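Local coordinates for protein catalase (Bacillus pumilus, PDB 4QOL) that catalyses the heme-dependent breakdown of hydrogen peroxide to water and oxygen, and also shows peroxidase-like reactivity toward phenolic substrates, at residues Pro133-Arg138 and Pro144-Ser149; Phe114-Tyr119 and Gly296-Asn301. All blocks are in the same frame, centred on the assembly; numbering follows the deposited sequence.

Interaction 1 (Pro133-Arg138 and Pro144-Ser149). With HEM (protoporphyrin IX containing Fe), chain E.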
ATOM      1  N   PRO A 133      28.993  20.083  -7.948  1.00 17.41           N
ATOM      2  CA  PRO A 133      28.873  20.835  -6.675  1.00 16.92           C
ATOM      3  C   PRO A 133      27.789  21.905  -6.593  1.00 16.15           C
ATOM      4  O   PRO A 133      27.663  22.590  -5.481  1.00 16.37           O
ATOM      5  CB  PRO A 133      30.246  21.517  -6.530  1.00 18.07           C
ATOM      6  CG  PRO A 133      30.625  21.777  -7.933  1.00 18.27           C
ATOM      7  CD  PRO A 133      30.162  20.536  -8.696  1.00 17.58           C
ATOM      8  N   ILE A 134      27.018  22.050  -7.652  1.00 16.90           N
ATOM      9  CA  ILE A 134      25.895  22.978  -7.736  1.00 17.61           C
ATOM     10  C   ILE A 134      24.672  22.289  -8.263  1.00 17.15           C
ATOM     11  O   ILE A 134      24.694  21.107  -8.559  1.00 16.39           O
ATOM     12  CB  ILE A 134      26.218  24.182  -8.613  1.00 19.24           C
ATOM     13  CG1 ILE A 134      26.709  23.722  -9.972  1.00 21.13           C
ATOM     14  CG2 ILE A 134      27.305  25.022  -7.984  1.00 22.97           C
ATOM     15  CD1 ILE A 134      26.754  24.818 -10.943  1.00 24.44           C
ATOM     16  N   PHE A 135      23.570  23.018  -8.373  1.00 16.50           N
ATOM     17  CA  PHE A 135      22.362  22.471  -8.918  1.00 16.39           C
ATOM     18  C   PHE A 135      21.731  23.373  -9.975  1.00 15.30           C
ATOM     19  O   PHE A 135      22.112  24.525 -10.133  1.00 14.14           O
ATOM     20  CB  PHE A 135      21.341  22.168  -7.791  1.00 15.41           C
ATOM     21  CG  PHE A 135      20.515  20.988  -8.044  1.00 14.93           C
ATOM     22  CD1 PHE A 135      21.092  19.756  -8.171  1.00 15.79           C
ATOM     23  CD2 PHE A 135      19.137  21.084  -8.161  1.00 15.14           C
ATOM     24  CE1 PHE A 135      20.350  18.627  -8.469  1.00 14.68           C
ATOM     25  CE2 PHE A 135      18.359  19.968  -8.415  1.00 14.90           C
ATOM     26  CZ  PHE A 135      18.954  18.726  -8.510  1.00 15.24           C
ATOM     27  N   PHE A 136      20.714  22.837 -10.640  1.00 14.55           N
ATOM     28  CA  PHE A 136      20.031  23.526 -11.758  1.00 16.16           C
ATOM     29  C   PHE A 136      19.095  24.654 -11.289  1.00 15.50           C
ATOM     30  O   PHE A 136      18.840  25.596 -11.999  1.00 15.25           O
ATOM     31  CB  PHE A 136      19.093  22.556 -12.508  1.00 15.55           C
ATOM     32  CG  PHE A 136      19.732  21.304 -13.019  1.00 18.43           C
ATOM     33  CD1 PHE A 136      19.777  20.158 -12.218  1.00 17.80           C
ATOM     34  CD2 PHE A 136      20.187  21.246 -14.319  1.00 17.25           C
ATOM     35  CE1 PHE A 136      20.290  18.991 -12.687  1.00 18.58           C
ATOM     36  CE2 PHE A 136      20.723  20.064 -14.800  1.00 19.13           C
ATOM     37  CZ  PHE A 136      20.757  18.936 -13.972  1.00 18.37           C
ATOM     38  N   ILE A 137      18.612  24.536 -10.053  1.00 14.94           N
ATOM     39  CA  ILE A 137      17.532  25.354  -9.508  1.00 14.53           C
ATOM     40  C   ILE A 137      17.887  25.684  -8.064  1.00 14.41           C
ATOM     41  O   ILE A 137      18.784  25.094  -7.521  1.00 15.19           O
ATOM     42  CB  ILE A 137      16.160  24.656  -9.550  1.00 14.59           C
ATOM     43  CG1 ILE A 137      16.178  23.279  -8.871  1.00 13.90           C
ATOM     44  CG2 ILE A 137      15.641  24.550 -10.989  1.00 13.76           C
ATOM     45  CD1 ILE A 137      14.801  22.707  -8.609  1.00 14.24           C
ATOM     46  N   ARG A 138      17.196  26.676  -7.496  1.00 16.70           N
ATOM     47  CA  ARG A 138      17.498  27.137  -6.132  1.00 15.32           C
ATOM     48  C   ARG A 138      16.283  27.120  -5.195  1.00 15.95           C
ATOM     49  O   ARG A 138      16.381  27.658  -4.085  1.00 17.40           O
ATOM     50  CB  ARG A 138      18.121  28.554  -6.186  1.00 16.11           C
ATOM     51  CG  ARG A 138      17.164  29.573  -6.777  1.00 17.13           C
ATOM     52  CD  ARG A 138      17.603  31.036  -6.578  1.00 17.61           C
ATOM     53  NE  ARG A 138      18.833  31.307  -7.230  1.00 18.65           N
ATOM     54  CZ  ARG A 138      19.004  32.083  -8.307  1.00 19.90           C
ATOM     55  NH1 ARG A 138      17.958  32.476  -9.055  1.00 21.20           N
ATOM     56  NH2 ARG A 138      20.243  32.334  -8.688  1.00 17.87           N
ATOM     57  N   PRO A 144       9.715  19.315  -9.030  1.00 12.91           N
ATOM     58  CA  PRO A 144       8.931  18.386  -9.856  1.00 12.20           C
ATOM     59  C   PRO A 144       8.881  18.840 -11.341  1.00 12.17           C
ATOM     60  O   PRO A 144       8.871  18.039 -12.246  1.00 14.30           O
ATOM     61  CB  PRO A 144       7.530  18.478  -9.238  1.00 11.20           C
ATOM     62  CG  PRO A 144       7.841  18.796  -7.733  1.00 12.02           C
ATOM     63  CD  PRO A 144       8.953  19.746  -7.841  1.00 12.52           C
ATOM     64  N   ASP A 145       8.890  20.160 -11.544  1.00 12.35           N
ATOM     65  CA  ASP A 145       8.907  20.714 -12.878  1.00 11.30           C
ATOM     66  C   ASP A 145      10.246  20.363 -13.592  1.00 11.75           C
ATOM     67  O   ASP A 145      10.228  19.900 -14.782  1.00 12.42           O
ATOM     68  CB  ASP A 145       8.778  22.248 -12.850  1.00 12.23           C
ATOM     69  CG  ASP A 145       7.430  22.706 -12.294  1.00 12.36           C
ATOM     70  OD1 ASP A 145       6.405  22.268 -12.855  1.00 13.27           O
ATOM     71  OD2 ASP A 145       7.493  23.400 -11.221  1.00 12.87           O
ATOM     72  N   MET A 146      11.365  20.607 -12.906  1.00 12.50           N
ATOM     73  CA  MET A 146      12.679  20.269 -13.446  1.00 13.58           C
ATOM     74  C   MET A 146      12.751  18.791 -13.831  1.00 14.29           C
ATOM     75  O   MET A 146      13.099  18.430 -14.982  1.00 13.23           O
ATOM     76  CB  MET A 146      13.758  20.633 -12.469  1.00 16.60           C
ATOM     77  CG  MET A 146      15.151  20.458 -13.013  1.00 18.64           C
ATOM     78  SD  MET A 146      16.340  20.297 -11.645  1.00 20.81           S
ATOM     79  CE  MET A 146      16.428  18.542 -11.490  1.00 22.87           C
ATOM     80  N   VAL A 147      12.405  17.957 -12.870  1.00 12.48           N
ATOM     81  CA  VAL A 147      12.415  16.524 -13.079  1.00 13.45           C
ATOM     82  C   VAL A 147      11.506  16.086 -14.267  1.00 13.09           C
ATOM     83  O   VAL A 147      11.908  15.295 -15.118  1.00 14.68           O
ATOM     84  CB  VAL A 147      12.106  15.773 -11.829  1.00 13.91           C
ATOM     85  CG1 VAL A 147      11.995  14.288 -12.109  1.00 14.21           C
ATOM     86  CG2 VAL A 147      13.244  16.006 -10.828  1.00 14.20           C
ATOM     87  N   HIS A 148      10.268  16.581 -14.266  1.00 13.06           N
ATOM     88  CA  HIS A 148       9.352  16.208 -15.331  1.00 12.58           C
ATOM     89  C   HIS A 148       9.896  16.636 -16.713  1.00 12.93           C
ATOM     90  O   HIS A 148       9.643  15.903 -17.711  1.00 13.58           O
ATOM     91  CB  HIS A 148       8.000  16.847 -15.106  1.00 13.08           C
ATOM     92  CG  HIS A 148       7.173  16.237 -14.005  1.00 12.12           C
ATOM     93  ND1 HIS A 148       5.909  16.663 -13.732  1.00 12.48           N
ATOM     94  CD2 HIS A 148       7.448  15.263 -13.098  1.00 11.25           C
ATOM     95  CE1 HIS A 148       5.395  15.919 -12.759  1.00 11.58           C
ATOM     96  NE2 HIS A 148       6.310  15.068 -12.375  1.00 10.55           N
ATOM     97  N   SER A 149      10.607  17.778 -16.786  1.00 12.83           N
ATOM     98  CA  SER A 149      11.172  18.211 -18.106  1.00 12.48           C
ATOM     99  C   SER A 149      12.289  17.306 -18.574  1.00 13.08           C
ATOM    100  O   SER A 149      12.423  17.058 -19.759  1.00 15.60           O
ATOM    101  CB  SER A 149      11.628  19.682 -18.032  1.00 12.81           C
ATOM    102  OG  SER A 149      12.913  19.792 -17.465  1.00 14.01           O
TER
HETATM  103  CHA HEM E 501      17.065  10.833  -4.224  0.50 11.44           C
HETATM  104  CHB HEM E 501      14.040  14.615  -3.943  0.50 11.38           C
HETATM  105  CHC HEM E 501      17.877  17.647  -4.884  0.50 11.70           C
HETATM  106  CHD HEM E 501      20.841  13.842  -4.413  0.50 11.68           C
HETATM  107  C1A HEM E 501      15.917  11.601  -4.106  0.50 11.90           C
HETATM  108  C2A HEM E 501      14.592  11.092  -3.917  0.50 12.00           C
HETATM  109  C3A HEM E 501      13.747  12.156  -3.835  0.50 11.81           C
HETATM  110  C4A HEM E 501      14.538  13.312  -3.967  0.50 11.64           C
HETATM  111  CMA HEM E 501      12.274  12.247  -3.560  0.50 11.00           C
HETATM  112  CAA HEM E 501      14.256   9.641  -3.785  0.50 11.68           C
HETATM  113  CBA HEM E 501      14.801   9.207  -2.408  0.50 12.41           C
HETATM  114  CGA HEM E 501      14.381   7.831  -2.049  0.50 12.77           C
HETATM  115  O1A HEM E 501      14.958   7.276  -1.091  0.50 14.19           O
HETATM  116  O2A HEM E 501      13.409   7.278  -2.611  0.50 12.33           O
HETATM  117  C1B HEM E 501      14.871  15.741  -4.205  0.50 11.68           C
HETATM  118  C2B HEM E 501      14.349  17.072  -4.243  0.50 11.46           C
HETATM  119  C3B HEM E 501      15.387  17.924  -4.521  0.50 11.30           C
HETATM  120  C4B HEM E 501      16.605  17.105  -4.602  0.50 11.40           C
HETATM  121  CMB HEM E 501      12.904  17.432  -4.009  0.50 11.98           C
HETATM  122  CAB HEM E 501      15.392  19.383  -4.634  0.50 11.38           C
HETATM  123  CBB HEM E 501      14.345  20.075  -4.176  0.50 12.26           C
HETATM  124  C1C HEM E 501      19.027  16.859  -4.829  0.50 11.92           C
HETATM  125  C2C HEM E 501      20.297  17.374  -4.694  0.50 12.05           C
HETATM  126  C3C HEM E 501      21.130  16.303  -4.588  0.50 11.67           C
HETATM  127  C4C HEM E 501      20.363  15.115  -4.574  0.50 12.01           C
HETATM  128  CMC HEM E 501      20.635  18.847  -4.775  0.50 11.80           C
HETATM  129  CAC HEM E 501      22.528  16.363  -4.324  0.50 12.51           C
HETATM  130  CBC HEM E 501      22.981  17.428  -3.684  0.50 12.74           C
HETATM  131  C1D HEM E 501      19.993  12.727  -4.327  0.50 11.43           C
HETATM  132  C2D HEM E 501      20.532  11.370  -4.243  0.50 11.05           C
HETATM  133  C3D HEM E 501      19.506  10.514  -4.220  0.50 10.61           C
HETATM  134  C4D HEM E 501      18.323  11.366  -4.276  0.50 11.46           C
HETATM  135  CMD HEM E 501      22.003  11.076  -4.220  0.50 10.93           C
HETATM  136  CAD HEM E 501      19.550   9.010  -4.119  0.50 10.40           C
HETATM  137  CBD HEM E 501      19.755   8.684  -2.622  0.50 10.48           C
HETATM  138  CGD HEM E 501      19.828   7.186  -2.579  0.50 10.87           C
HETATM  139  O1D HEM E 501      20.911   6.674  -2.840  0.50 10.55           O
HETATM  140  O2D HEM E 501      18.827   6.479  -2.286  0.50 10.68           O
HETATM  141  NA  HEM E 501      15.883  12.998  -4.107  0.50 12.83           N
HETATM  142  NB  HEM E 501      16.196  15.838  -4.421  0.50 11.60           N
HETATM  143  NC  HEM E 501      19.059  15.490  -4.680  0.50 12.34           N
HETATM  144  ND  HEM E 501      18.665  12.696  -4.343  0.50 11.80           N
HETATM  145 FE   HEM E 501      17.484  14.208  -4.382  0.50 14.59          FE

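Interaction 2 (Phe114-Tyr119 and Gly296-Asn301)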
ATOM      1  N   PHE A 114      25.701  10.671  -4.699  1.00 16.17           N
ATOM      2  CA  PHE A 114      26.810  10.353  -3.821  1.00 16.66           C
ATOM      3  C   PHE A 114      26.272  10.538  -2.406  1.00 15.84           C
ATOM      4  O   PHE A 114      26.416  11.570  -1.773  1.00 15.70           O
ATOM      5  CB  PHE A 114      27.969  11.317  -4.105  1.00 17.64           C
ATOM      6  CG  PHE A 114      29.311  10.868  -3.587  1.00 17.47           C
ATOM      7  CD1 PHE A 114      29.493  10.426  -2.289  1.00 20.48           C
ATOM      8  CD2 PHE A 114      30.426  10.962  -4.416  1.00 19.09           C
ATOM      9  CE1 PHE A 114      30.756  10.047  -1.826  1.00 20.04           C
ATOM     10  CE2 PHE A 114      31.679  10.601  -3.973  1.00 19.21           C
ATOM     11  CZ  PHE A 114      31.853  10.140  -2.668  1.00 18.76           C
ATOM     12  N   ALA A 115      25.601   9.489  -1.915  1.00 16.60           N
ATOM     13  CA  ALA A 115      24.836   9.545  -0.642  1.00 14.15           C
ATOM     14  C   ALA A 115      25.541   8.748   0.439  1.00 14.33           C
ATOM     15  O   ALA A 115      25.786   7.571   0.251  1.00 15.24           O
ATOM     16  CB  ALA A 115      23.420   8.986  -0.851  1.00 14.25           C
ATOM     17  N   VAL A 116      25.919   9.398   1.536  1.00 13.68           N
ATOM     18  CA  VAL A 116      26.647   8.780   2.596  1.00 15.29           C
ATOM     19  C   VAL A 116      25.887   8.829   3.923  1.00 15.76           C
ATOM     20  O   VAL A 116      25.473   9.905   4.378  1.00 14.80           O
ATOM     21  CB  VAL A 116      28.011   9.500   2.789  1.00 16.74           C
ATOM     22  CG1 VAL A 116      28.840   8.803   3.885  1.00 17.88           C
ATOM     23  CG2 VAL A 116      28.779   9.551   1.460  1.00 16.13           C
ATOM     24  N   LYS A 117      25.708   7.657   4.510  1.00 14.10           N
ATOM     25  CA  LYS A 117      25.044   7.516   5.813  1.00 14.60           C
ATOM     26  C   LYS A 117      26.156   7.162   6.825  1.00 14.35           C
ATOM     27  O   LYS A 117      26.800   6.129   6.665  1.00 18.14           O
ATOM     28  CB  LYS A 117      24.004   6.393   5.733  1.00 13.95           C
ATOM     29  CG  LYS A 117      23.291   6.011   7.029  1.00 15.53           C
ATOM     30  CD  LYS A 117      22.244   4.901   6.866  1.00 14.83           C
ATOM     31  CE  LYS A 117      21.130   5.259   5.912  1.00 14.79           C
ATOM     32  NZ  LYS A 117      20.369   6.517   6.217  1.00 14.71           N
ATOM     33  N   PHE A 118      26.398   8.073   7.762  1.00 15.52           N
ATOM     34  CA  PHE A 118      27.331   7.884   8.858  1.00 15.78           C
ATOM     35  C   PHE A 118      26.553   7.379  10.103  1.00 15.78           C
ATOM     36  O   PHE A 118      25.644   8.058  10.613  1.00 15.94           O
ATOM     37  CB  PHE A 118      27.973   9.207   9.219  1.00 15.00           C
ATOM     38  CG  PHE A 118      28.764   9.884   8.130  1.00 15.31           C
ATOM     39  CD1 PHE A 118      28.197  10.733   7.247  1.00 15.10           C
ATOM     40  CD2 PHE A 118      30.159   9.751   8.109  1.00 16.32           C
ATOM     41  CE1 PHE A 118      28.933  11.447   6.336  1.00 15.73           C
ATOM     42  CE2 PHE A 118      30.901  10.401   7.120  1.00 16.40           C
ATOM     43  CZ  PHE A 118      30.301  11.264   6.244  1.00 15.70           C
ATOM     44  N   TYR A 119      26.944   6.211  10.619  1.00 16.54           N
ATOM     45  CA  TYR A 119      26.291   5.599  11.769  1.00 15.82           C
ATOM     46  C   TYR A 119      26.902   6.098  13.088  1.00 17.42           C
ATOM     47  O   TYR A 119      27.686   5.408  13.740  1.00 18.66           O
ATOM     48  CB  TYR A 119      26.325   4.100  11.655  1.00 15.92           C
ATOM     49  CG  TYR A 119      25.612   3.501  10.463  1.00 15.05           C
ATOM     50  CD1 TYR A 119      24.226   3.228  10.500  1.00 14.85           C
ATOM     51  CD2 TYR A 119      26.323   3.115   9.361  1.00 14.60           C
ATOM     52  CE1 TYR A 119      23.581   2.645   9.405  1.00 14.28           C
ATOM     53  CE2 TYR A 119      25.686   2.521   8.294  1.00 15.82           C
ATOM     54  CZ  TYR A 119      24.330   2.283   8.334  1.00 14.30           C
ATOM     55  OH  TYR A 119      23.721   1.627   7.242  1.00 14.57           O
ATOM     56  N   GLY A 296      39.122  14.186   6.805  1.00 20.48           N
ATOM     57  CA  GLY A 296      39.368  12.791   6.972  1.00 20.00           C
ATOM     58  C   GLY A 296      39.132  12.015   5.719  1.00 19.75           C
ATOM     59  O   GLY A 296      39.122  12.593   4.613  1.00 20.61           O
ATOM     60  N   ARG A 297      39.089  10.709   5.882  1.00 17.66           N
ATOM     61  CA  ARG A 297      39.043   9.842   4.723  1.00 19.69           C
ATOM     62  C   ARG A 297      38.038   8.715   4.890  1.00 18.83           C
ATOM     63  O   ARG A 297      37.918   8.118   5.960  1.00 17.95           O
ATOM     64  CB  ARG A 297      40.423   9.185   4.444  1.00 21.40           C
ATOM     65  CG  ARG A 297      40.475   8.282   3.204  1.00 24.13           C
ATOM     66  CD  ARG A 297      41.904   7.760   3.134  1.00 28.55           C
ATOM     67  NE  ARG A 297      42.354   7.095   1.924  1.00 33.13           N
ATOM     68  CZ  ARG A 297      42.940   7.657   0.865  1.00 33.85           C
ATOM     69  NH1 ARG A 297      43.050   8.970   0.721  1.00 33.50           N
ATOM     70  NH2 ARG A 297      43.328   6.867  -0.126  1.00 33.74           N
ATOM     71  N   MET A 298      37.270   8.508   3.825  1.00 18.56           N
ATOM     72  CA  MET A 298      36.278   7.424   3.759  1.00 18.26           C
ATOM     73  C   MET A 298      36.747   6.329   2.775  1.00 18.44           C
ATOM     74  O   MET A 298      37.107   6.601   1.623  1.00 18.70           O
ATOM     75  CB  MET A 298      34.919   7.960   3.277  1.00 19.39           C
ATOM     76  CG  MET A 298      33.883   6.850   3.061  1.00 19.34           C
ATOM     77  SD  MET A 298      32.258   7.565   2.678  1.00 19.70           S
ATOM     78  CE  MET A 298      32.476   8.103   0.984  1.00 19.10           C
ATOM     79  N   THR A 299      36.753   5.099   3.248  1.00 17.55           N
ATOM     80  CA  THR A 299      37.159   3.948   2.464  1.00 18.73           C
ATOM     81  C   THR A 299      35.975   3.013   2.395  1.00 18.23           C
ATOM     82  O   THR A 299      35.407   2.636   3.431  1.00 16.76           O
ATOM     83  CB  THR A 299      38.350   3.222   3.111  1.00 18.73           C
ATOM     84  OG1 THR A 299      39.395   4.183   3.275  1.00 19.88           O
ATOM     85  CG2 THR A 299      38.828   2.094   2.287  1.00 19.00           C
ATOM     86  N   LEU A 300      35.634   2.605   1.189  1.00 16.69           N
ATOM     87  CA  LEU A 300      34.578   1.609   1.004  1.00 18.29           C
ATOM     88  C   LEU A 300      35.161   0.218   0.792  1.00 19.67           C
ATOM     89  O   LEU A 300      35.908  -0.001  -0.188  1.00 19.01           O
ATOM     90  CB  LEU A 300      33.702   1.999  -0.186  1.00 18.80           C
ATOM     91  CG  LEU A 300      33.061   3.390  -0.055  1.00 18.68           C
ATOM     92  CD1 LEU A 300      32.152   3.623  -1.245  1.00 21.08           C
ATOM     93  CD2 LEU A 300      32.321   3.544   1.267  1.00 19.96           C
ATOM     94  N   ASN A 301      34.799  -0.705   1.690  1.00 19.35           N
ATOM     95  CA  ASN A 301      35.521  -1.982   1.778  1.00 21.64           C
ATOM     96  C   ASN A 301      34.637  -3.247   1.864  1.00 20.62           C
ATOM     97  O   ASN A 301      35.145  -4.337   2.077  1.00 20.18           O
ATOM     98  CB  ASN A 301      36.499  -1.947   2.939  1.00 21.86           C
ATOM     99  CG  ASN A 301      35.817  -1.791   4.291  1.00 21.94           C
ATOM    100  OD1 ASN A 301      34.608  -1.887   4.403  1.00 21.48           O
ATOM    101  ND2 ASN A 301      36.607  -1.534   5.323  1.00 27.10           N
TER

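Interaction 1 (Pro133-Arg138 and Pro144-Ser149)
M146 reaches out from its helix and buries its thioether among F135, F136 and I137. CG lies anti to the backbone N (chi1 -174°), and CB and CG span the distance to the loop. The contacts begin at SD. It lies 3.5 Å from F136 CD1 and 3.7 Å from F136 CB, with the F136 side chain running at about a right angle to the methionine. F135 CE2 is also near SD, at 3.8 Å. The sulfur approaches both the F135 and the F136 ring obliquely, in two Met-aromatic contacts. The I137 flank is looser, with CG1 4.1 Å from SD. The M146 chain then bends at chi3 (94°), which sets CE beside the place where the two rings meet: 3.8 Å from F136 CD1 and 3.9 Å from F135 CE2. F135 passes the contact on to the heme. F136 CD1 lies over the centre of one face of the F135 ring, and the heme methyl CMC lies over the opposite face, off-centre near the rim, 3.5 Å from F135 CD1. F135 lines the heme pocket, and M146 and F136 back it from behind as a second shell. The loop runs from strand 123-130 to helix 143-150, which carries M146. Helices 161-169 and 175-181 pack on F136, L332 of helix 331-348 touches F135 and I137, and H148 of the M146 helix meets two neighbouring subunits.

Interaction 2 (Phe114-Tyr119 and Gly296-Asn301)
M298 reaches across to V116 and F114 with only its last two atoms, SD and CE. The tight part of the contact is small. SD sits 3.8 Å from V116 CG1. The V116 and M298 side chains run antiparallel past one another, with V116 alongside the end of the methionine. A turn at chi3 (75°) sets M298 CE against F114, where it meets CE1 at 3.8 Å. The methyl comes to the edge of the F114 ring, near its plane, and V116 CG2 also lies at that edge. V116 CG2 is 4.0 Å from M298 CE, which closes the small triangle. With an alanine in place of M298 both SD and CE would be gone, which would probably open a gap between the strands and cost V116 and the F114 edge their contact with the thioether. Away from this spot the segments are loosely related. L300 also points toward the other strand, but its CD1 stays 6.6 Å from F114 CE1. R297, T299 and N301 have some exposure, and R297 forms a salt bridge with D260. The backbones stand well apart, with 9.8 Å between the CA atoms of V116 and M298. The strands are not sheet neighbours: 88-96 and 60-69 lie between them in the pairing order. The contact therefore crosses the inside of the curled antiparallel sheet, consistent with the beta-barrel of the catalase fold. W218 of strand 211-220, W259 of strand 258-267 and V93 of strand 88-96 pack round M298, while F114 also lines the heme pocket.

From the N terminus, the chain first reaches segment 114-119, then turns back through strand 123-130. It next enters the loop holding 133-138 and, after four more residues, starts helix 143-150. Interaction 1 closes this short loop. The chain then runs on through further helices and strands before strand 293-302 returns to complete interaction 2. That long loop contains the whole of interaction 1, so the two contacts nest and do not cross. Interaction 2 joins two strands of the curled sheet, while interaction 1 joins a loop to a helix. Their nearest atoms are about 10 Å apart, but each contributes a phenylalanine, F114 or F135, to the heme pocket.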